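Long-range contacts in attaching and effacing protein, pathogenesis factor (Escherichia coli, PDB 4E9L), which acts as an invasin-like bacterial adhesin, a chain of immunoglobulin-like domains that probably helps Escherichia coli attach to host cells: residues K102-G107 / V188-S193; T162-L167 / H222-S227; P336-A341 / G373-M378. All blocks are in the same frame, centred on the assembly; numbering follows the deposited sequence. Where two conformers were deposited one is given.

Interaction 1: residues K102-G107 / V188-S193; sequences KPVVGG and VADALS
V104 sets its CG1 methyl over one face of the D190 carboxylate, 3.9 Å from D190 CG, while A191 N comes to OD1 from its anti side, displaced 29° out of the plane toward the side away from the methyl. This hydrogen bond, 2.8 Å from A191 N to D190 OD1, ties the group back to its own backbone. The setting is an immunoglobulin-like domain of the invasin domain 3 family: K102-G107 belongs to the loop between strands 95-99 and 108-114, and V188-S193 is the chain leaving strand 183-187 on its way to the next such domain. The two are joined by a single backbone bridge, V104 with V188, an example of how a lone residue pair can fasten a loop to a departing chain. V188 uses both of its backbone polar groups: its N donates to P103 O over 2.9 Å, and its O accepts the N-H of V105 over 3.0 Å, each donor lying nearly along the C=O axis. The side-chain contacts round the bridge are made by carbon atoms. V188 CG2 lies 3.9 Å from V104 CG2, and V188 CG1, anti to the carbonyl carbon (chi1 -59°), faces the start of the K102 side chain at CB and CG before that chain leads away. The bridged V104 also opens a type II turn that ends at G107, in which G106 takes the positive phi and G107 N closes onto V104 O. P103 packs inward against V185 and V187 of strand 183-187, and D220, in the following domain, receives the N-H of D190. V105 completes the contact, its CG2 lying 3.7 Å from the backbone N of D190.

Interaction 2: residues T162-L167 / H222-S227; sequences TTAGEL and HGNAIS
T162 and H222 meet with their side chains crossed at about a right angle, the CG2 methyl of T162 lying over one face of the imidazole in a CH-pi contact. The methyl stands 3.9 Å from the ring centroid, displaced toward the rim, and comes closest to CD2 at 3.6 Å. This is a surface junction between two successive immunoglobulin-like domains of the invasin type. The loop leading into strand 165-173 belongs to one domain, and the loop between strands 211-217 and 231-236 belongs to the next. T162 CB sits above the rim of the ring, near H222 CG.

Next to this pair, N224 shows how one carboxamide can grip the backbone of another domain with both of its ends. Its CG is anti to its carbonyl carbon (chi1 -64°) and lies 3.5 Å from A164 N. From there ND2 donates to T162 O over 2.8 Å, a nearly straight bond with the acceptor in the amide plane. OD1 accepts the N-H of A164 over 2.9 Å, but this donor stands above the plane of the side-chain carbonyl, 62° out of it. The two unlike bonds fix the rotation of the amide, which bridges the T162 carbonyl and the A164 N-H on the two sides of T163 in sequence. A164 also packs its CB against the amide, 3.6 Å from N224 CG.

Within the same loop as H222, D220 OD1 accepts the N-H of N224 and, weakly, that of H222, which helps hold the loop's shape. V105 touches A164, H222 and N224, joining the crossed pair to the bonded amide. H222 CB lies 3.7 Å from T162 O, the oxygen that also receives N224 ND2.

Interaction 3: residues P336-A341 / G373-M378; sequences PVFSGA and GQLSVM
F338 and V377 lie side by side and point the same way, forming the densely packed half of this strand pair. V377 CG2 meets the ring edge at CD2, 3.8 Å away, while V377 CG1 reaches CE2 and also P336 CB. L375 CD1 approaches F338 CB to 3.9 Å. The L375 CG is placed anti to its own backbone N (chi1 179°), and CD1 beyond it comes back toward the partner strand.

Between the side chains the backbones form an antiparallel ladder. V337 and M378 make a hydrogen-bonded pair: V337 N to M378 O is 2.8 Å and M378 N to V337 O 2.9 Å. S339 and S376 make another, where the bond from S339 N to S376 O is longer at 3.2 Å. F338 with V377 is the non-hydrogen-bonded pair between them. Strand 337-339 thus flanks strand 373-381, which on its other side pairs with 391-395, in one sheet of the immunoglobulin-like sandwich of the last invasin-type domain of this fragment.

The face carrying V337, S339, S376 and M378 is looser and wetter. A water donates to V337 O and is bonded to S339 OG at 3.0 Å. Beyond S339 the regular pairing gives way: A341 N lies near Q374 O at a poor angle for a bond, and Q374 pairs instead with the backbone of A342.

How the interactions relate
Interactions 1 and 2 occupy one junction, their centres about 7 Å apart, and their segments alternate along the chain. Interaction 1 is partly buried and ties a loop to the chain leaving the same domain by backbone bonding. Interaction 2 is a surface contact between domains, where a side-chain amide bonds to the backbone across the junction and a methyl packs on an imidazole. V105 joins them, its CG1 packing 3.5 Å from A164 N, and A189 CB meets N224 CB. Interaction 3 stands apart, its centre about 71 Å from that of interaction 1 and on the other side of the chain's centre. There a regular sheet ladder replaces loop bridging, with apolar packing on one face and water on the other.

Interaction 1: residues K102-G107 / V188-S193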
loop_
_atom_site.group_PDB
_atom_site.type_symbol
_atom_site.label_atom_id
_atom_site.label_comp_id
_atom_site.label_asym_id
_atom_site.label_seq_id
_atom_site.Cartn_x
_atom_site.Cartn_y
_atom_site.Cartn_z
ATOM N N LYS A 102 20.723 -16.424 -11.885
ATOM C CA LYS A 102 19.367 -15.963 -12.186
ATOM C C LYS A 102 18.545 -16.851 -13.165
ATOM O O LYS A 102 17.858 -16.318 -14.056
ATOM C CB LYS A 102 19.294 -14.451 -12.473
ATOM C CG LYS A 102 19.805 -13.640 -11.291
ATOM C CD LYS A 102 19.493 -12.160 -11.422
ATOM C CE LYS A 102 20.368 -11.291 -10.540
ATOM N NZ LYS A 102 20.448 -11.764 -9.126
ATOM N N PRO A 103 18.578 -18.205 -13.044
ATOM C CA PRO A 103 17.663 -19.000 -13.874
ATOM C C PRO A 103 16.246 -18.719 -13.335
ATOM O O PRO A 103 16.090 -18.235 -12.201
ATOM C CB PRO A 103 18.090 -20.439 -13.573
ATOM C CG PRO A 103 18.532 -20.387 -12.138
ATOM C CD PRO A 103 19.278 -19.069 -12.062
ATOM N N VAL A 104 15.233 -18.978 -14.145
ATOM C CA VAL A 104 13.841 -18.720 -13.760
ATOM C C VAL A 104 13.240 -20.003 -13.214
ATOM O O VAL A 104 13.575 -21.100 -13.695
ATOM C CB VAL A 104 13.044 -18.169 -14.990
ATOM C CG1 VAL A 104 11.582 -17.848 -14.641
ATOM C CG2 VAL A 104 13.732 -16.923 -15.570
ATOM N N VAL A 105 12.320 -19.876 -12.246
ATOM C CA VAL A 105 11.555 -21.016 -11.709
ATOM C C VAL A 105 10.953 -21.795 -12.867
ATOM O O VAL A 105 10.548 -21.193 -13.883
ATOM C CB VAL A 105 10.442 -20.599 -10.699
ATOM C CG1 VAL A 105 11.040 -20.090 -9.407
ATOM C CG2 VAL A 105 9.462 -19.578 -11.294
ATOM N N GLY A 106 10.969 -23.128 -12.740
ATOM C CA GLY A 106 10.445 -24.018 -13.765
ATOM C C GLY A 106 11.391 -24.220 -14.927
ATOM O O GLY A 106 11.115 -25.024 -15.817
ATOM N N GLY A 107 12.511 -23.505 -14.920
ATOM C CA GLY A 107 13.507 -23.646 -15.972
ATOM C C GLY A 107 14.558 -24.688 -15.628
ATOM O O GLY A 107 14.306 -25.680 -14.919
ATOM N N VAL A 188 15.021 -16.864 -9.874
ATOM C CA VAL A 188 14.087 -15.737 -9.932
ATOM C C VAL A 188 12.659 -16.158 -10.258
ATOM O O VAL A 188 12.432 -17.176 -10.912
ATOM C CB VAL A 188 14.571 -14.556 -10.836
ATOM C CG1 VAL A 188 15.907 -14.007 -10.350
ATOM C CG2 VAL A 188 14.618 -14.929 -12.318
ATOM N N ALA A 189 11.710 -15.351 -9.822
ATOM C CA ALA A 189 10.290 -15.564 -10.112
ATOM C C ALA A 189 10.046 -15.397 -11.639
ATOM O O ALA A 189 10.850 -14.779 -12.344
ATOM C CB ALA A 189 9.456 -14.553 -9.330
ATOM N N ASP A 190 8.960 -15.973 -12.150
ATOM C CA ASP A 190 8.617 -15.829 -13.559
ATOM C C ASP A 190 7.990 -14.420 -13.811
ATOM O O ASP A 190 8.038 -13.547 -12.921
ATOM C CB ASP A 190 7.677 -16.984 -13.980
ATOM C CG ASP A 190 7.801 -17.422 -15.435
ATOM O OD1 ASP A 190 8.186 -16.581 -16.289
ATOM O OD2 ASP A 190 7.439 -18.570 -15.733
ATOM N N ALA A 191 7.428 -14.190 -15.006
ATOM C CA ALA A 191 6.814 -12.897 -15.340
ATOM C C ALA A 191 5.712 -12.513 -14.342
ATOM O O ALA A 191 5.040 -13.385 -13.779
ATOM C CB ALA A 191 6.238 -12.925 -16.754
ATOM N N LEU A 192 5.525 -11.200 -14.142
ATOM C CA LEU A 192 4.485 -10.723 -13.248
ATOM C C LEU A 192 3.118 -11.239 -13.719
ATOM O O LEU A 192 2.776 -11.117 -14.900
ATOM C CB LEU A 192 4.520 -9.184 -13.181
ATOM C CG LEU A 192 3.605 -8.543 -12.112
ATOM C CD1 LEU A 192 4.149 -7.196 -11.660
ATOM C CD2 LEU A 192 2.191 -8.390 -12.619
ATOM N N SER A 193 2.375 -11.855 -12.801
ATOM C CA SER A 193 1.018 -12.346 -13.026
ATOM C C SER A 193 0.022 -11.347 -12.440
ATOM O O SER A 193 -0.038 -11.218 -11.210
ATOM C CB SER A 193 0.819 -13.706 -12.353
ATOM O OG SER A 193 -0.547 -14.106 -12.309
#

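Interaction 2: residues T162-L167 / H222-S227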
loop_
_atom_site.group_PDB
_atom_site.type_symbol
_atom_site.label_atom_id
_atom_site.label_comp_id
_atom_site.label_asym_id
_atom_site.label_seq_id
_atom_site.Cartn_x
_atom_site.Cartn_y
_atom_site.Cartn_z
ATOM N N THR A 162 9.031 -24.787 -8.889
ATOM C CA THR A 162 8.317 -23.513 -9.031
ATOM C C THR A 162 8.542 -22.531 -7.879
ATOM O O THR A 162 7.891 -21.484 -7.861
ATOM C CB THR A 162 6.826 -23.802 -9.195
ATOM O OG1 THR A 162 6.398 -24.551 -8.060
ATOM C CG2 THR A 162 6.512 -24.561 -10.471
ATOM N N THR A 163 9.445 -22.851 -6.918
ATOM C CA THR A 163 9.723 -21.978 -5.770
ATOM C C THR A 163 10.939 -21.114 -6.048
ATOM O O THR A 163 12.012 -21.657 -6.316
ATOM C CB THR A 163 9.952 -22.815 -4.480
ATOM O OG1 THR A 163 8.817 -23.652 -4.269
ATOM C CG2 THR A 163 10.215 -21.934 -3.239
ATOM N N ALA A 164 10.793 -19.780 -5.931
ATOM C CA ALA A 164 11.911 -18.851 -6.149
ATOM C C ALA A 164 12.777 -18.688 -4.896
ATOM O O ALA A 164 12.334 -18.966 -3.788
ATOM C CB ALA A 164 11.386 -17.498 -6.627
ATOM N N GLY A 165 14.012 -18.244 -5.078
ATOM C CA GLY A 165 14.912 -18.056 -3.949
ATOM C C GLY A 165 16.281 -18.660 -4.156
ATOM O O GLY A 165 16.670 -18.965 -5.284
ATOM N N GLU A 166 17.021 -18.835 -3.069
ATOM C CA GLU A 166 18.372 -19.357 -3.161
ATOM C C GLU A 166 18.405 -20.856 -3.471
ATOM O O GLU A 166 17.582 -21.625 -2.967
ATOM C CB GLU A 166 19.128 -19.088 -1.847
ATOM C CG GLU A 166 20.640 -19.022 -2.015
ATOM C CD GLU A 166 21.443 -18.814 -0.740
ATOM O OE1 GLU A 166 20.835 -18.635 0.342
ATOM O OE2 GLU A 166 22.692 -18.821 -0.828
ATOM N N LEU A 167 19.348 -21.244 -4.325
ATOM C CA LEU A 167 19.629 -22.640 -4.630
ATOM C C LEU A 167 21.140 -22.826 -4.378
ATOM O O LEU A 167 21.949 -22.104 -4.954
ATOM C CB LEU A 167 19.268 -23.040 -6.062
ATOM C CG LEU A 167 19.645 -24.493 -6.437
ATOM C CD1 LEU A 167 18.670 -25.500 -5.802
ATOM C CD2 LEU A 167 19.691 -24.678 -7.942
ATOM N N HIS A 222 2.988 -18.703 -9.930
ATOM C CA HIS A 222 3.138 -19.690 -8.856
ATOM C C HIS A 222 3.011 -19.060 -7.474
ATOM O O HIS A 222 3.091 -19.757 -6.463
ATOM C CB HIS A 222 4.511 -20.404 -8.974
ATOM C CG HIS A 222 4.811 -20.869 -10.362
ATOM N ND1 HIS A 222 5.740 -20.217 -11.151
ATOM C CD2 HIS A 222 4.220 -21.839 -11.095
ATOM C CE1 HIS A 222 5.727 -20.848 -12.315
ATOM N NE2 HIS A 222 4.839 -21.838 -12.326
ATOM N N GLY A 223 2.851 -17.752 -7.431
ATOM C CA GLY A 223 2.767 -17.044 -6.161
ATOM C C GLY A 223 4.114 -16.627 -5.603
ATOM O O GLY A 223 4.185 -16.242 -4.439
ATOM N N ASN A 224 5.200 -16.653 -6.416
ATOM C CA ASN A 224 6.493 -16.153 -5.907
ATOM C C ASN A 224 6.457 -14.634 -5.892
ATOM O O ASN A 224 6.035 -14.028 -6.876
ATOM C CB ASN A 224 7.671 -16.617 -6.771
ATOM C CG ASN A 224 7.860 -18.108 -6.769
ATOM O OD1 ASN A 224 8.076 -18.740 -5.715
ATOM N ND2 ASN A 224 7.802 -18.700 -7.946
ATOM N N ALA A 225 6.951 -14.029 -4.816
ATOM C CA ALA A 225 7.070 -12.579 -4.668
ATOM C C ALA A 225 8.112 -12.059 -5.681
ATOM O O ALA A 225 9.139 -12.712 -5.911
ATOM C CB ALA A 225 7.507 -12.252 -3.247
ATOM N N ILE A 226 7.805 -10.950 -6.361
ATOM C CA ILE A 226 8.703 -10.378 -7.357
ATOM C C ILE A 226 9.348 -9.100 -6.804
ATOM O O ILE A 226 8.644 -8.109 -6.549
ATOM C CB ILE A 226 8.000 -10.121 -8.706
ATOM C CG1 ILE A 226 7.377 -11.421 -9.277
ATOM C CG2 ILE A 226 9.001 -9.501 -9.705
ATOM C CD1 ILE A 226 6.480 -11.176 -10.443
ATOM N N SER A 227 10.685 -9.127 -6.671
ATOM C CA SER A 227 11.505 -8.019 -6.158
ATOM C C SER A 227 12.127 -7.156 -7.246
ATOM O O SER A 227 12.197 -7.568 -8.399
ATOM C CB SER A 227 12.594 -8.545 -5.224
ATOM O OG SER A 227 12.034 -8.994 -4.000
#

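Interaction 3: residues P336-A341 / G373-M378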
loop_
_atom_site.group_PDB
_atom_site.type_symbol
_atom_site.label_atom_id
_atom_site.label_comp_id
_atom_site.label_asym_id
_atom_site.label_seq_id
_atom_site.Cartn_x
_atom_site.Cartn_y
_atom_site.Cartn_z
ATOM N N PRO A 336 -23.529 24.429 19.490
ATOM C CA PRO A 336 -22.835 25.715 19.288
ATOM C C PRO A 336 -22.373 26.306 20.630
ATOM O O PRO A 336 -22.814 25.863 21.686
ATOM C CB PRO A 336 -23.903 26.630 18.652
ATOM C CG PRO A 336 -25.139 25.807 18.512
ATOM C CD PRO A 336 -24.991 24.582 19.370
ATOM N N VAL A 337 -21.464 27.273 20.576
ATOM C CA VAL A 337 -20.935 27.992 21.742
ATOM C C VAL A 337 -21.634 29.382 21.759
ATOM O O VAL A 337 -21.739 30.034 20.724
ATOM C CB VAL A 337 -19.390 28.099 21.645
ATOM C CG1 VAL A 337 -18.846 29.147 22.601
ATOM C CG2 VAL A 337 -18.725 26.736 21.894
ATOM N N PHE A 338 -22.153 29.787 22.916
ATOM C CA PHE A 338 -22.875 31.063 23.092
ATOM C C PHE A 338 -22.121 32.031 23.979
ATOM O O PHE A 338 -21.619 31.628 25.024
ATOM C CB PHE A 338 -24.278 30.804 23.707
ATOM C CG PHE A 338 -25.107 29.822 22.907
ATOM C CD1 PHE A 338 -25.236 28.494 23.318
ATOM C CD2 PHE A 338 -25.747 30.218 21.737
ATOM C CE1 PHE A 338 -26.020 27.586 22.588
ATOM C CE2 PHE A 338 -26.528 29.312 21.010
ATOM C CZ PHE A 338 -26.636 27.994 21.424
ATOM N N SER A 339 -22.081 33.317 23.590
ATOM C CA SER A 339 -21.491 34.399 24.388
ATOM C C SER A 339 -22.315 35.676 24.207
ATOM O O SER A 339 -23.225 35.703 23.371
ATOM C CB SER A 339 -20.016 34.609 24.024
ATOM O OG SER A 339 -19.881 35.037 22.679
ATOM N N GLY A 340 -22.021 36.703 25.009
ATOM C CA GLY A 340 -22.746 37.969 24.964
ATOM C C GLY A 340 -23.830 38.008 26.018
ATOM O O GLY A 340 -24.064 36.989 26.674
ATOM N N ALA A 341 -24.468 39.187 26.219
ATOM C CA ALA A 341 -25.504 39.418 27.243
ATOM C C ALA A 341 -26.623 38.351 27.246
ATOM O O ALA A 341 -26.981 37.861 28.312
ATOM C CB ALA A 341 -26.112 40.810 27.079
ATOM N N GLY A 373 -30.701 40.929 24.832
ATOM C CA GLY A 373 -29.451 41.530 24.420
ATOM C C GLY A 373 -28.780 40.773 23.309
ATOM O O GLY A 373 -29.361 39.866 22.708
ATOM N N GLN A 374 -27.537 41.152 23.042
ATOM C CA GLN A 374 -26.787 40.535 21.973
ATOM C C GLN A 374 -26.386 39.094 22.288
ATOM O O GLN A 374 -26.018 38.784 23.427
ATOM C CB GLN A 374 -25.596 41.440 21.580
ATOM C CG GLN A 374 -24.942 41.059 20.274
ATOM C CD GLN A 374 -23.858 42.030 19.876
ATOM O OE1 GLN A 374 -24.114 43.065 19.268
ATOM N NE2 GLN A 374 -22.616 41.687 20.174
ATOM N N LEU A 375 -26.565 38.186 21.291
ATOM C CA LEU A 375 -26.173 36.796 21.405
ATOM C C LEU A 375 -25.255 36.437 20.242
ATOM O O LEU A 375 -25.670 36.550 19.086
ATOM C CB LEU A 375 -27.388 35.832 21.409
ATOM C CG LEU A 375 -27.067 34.319 21.514
ATOM C CD1 LEU A 375 -26.487 33.959 22.903
ATOM C CD2 LEU A 375 -28.327 33.469 21.320
ATOM N N SER A 376 -24.032 35.967 20.563
ATOM C CA SER A 376 -23.063 35.514 19.575
ATOM C C SER A 376 -23.155 33.979 19.537
ATOM O O SER A 376 -23.051 33.330 20.585
ATOM C CB SER A 376 -21.667 36.014 19.940
ATOM O OG SER A 376 -20.628 35.213 19.408
ATOM N N VAL A 377 -23.425 33.413 18.352
ATOM C CA VAL A 377 -23.587 31.971 18.188
ATOM C C VAL A 377 -22.446 31.407 17.321
ATOM O O VAL A 377 -22.356 31.731 16.129
ATOM C CB VAL A 377 -25.002 31.623 17.615
ATOM C CG1 VAL A 377 -25.183 30.124 17.453
ATOM C CG2 VAL A 377 -26.118 32.187 18.482
ATOM N N MET A 378 -21.599 30.557 17.915
ATOM C CA MET A 378 -20.480 29.978 17.185
ATOM C C MET A 378 -20.692 28.489 16.964
ATOM O O MET A 378 -20.615 27.701 17.920
ATOM C CB MET A 378 -19.119 30.292 17.855
ATOM C CG MET A 378 -17.901 29.647 17.148
ATOM S SD MET A 378 -17.714 29.996 15.358
ATOM C CE MET A 378 -17.219 31.759 15.414
HETATM O O HOH W 1 -19.964 32.719 20.799
#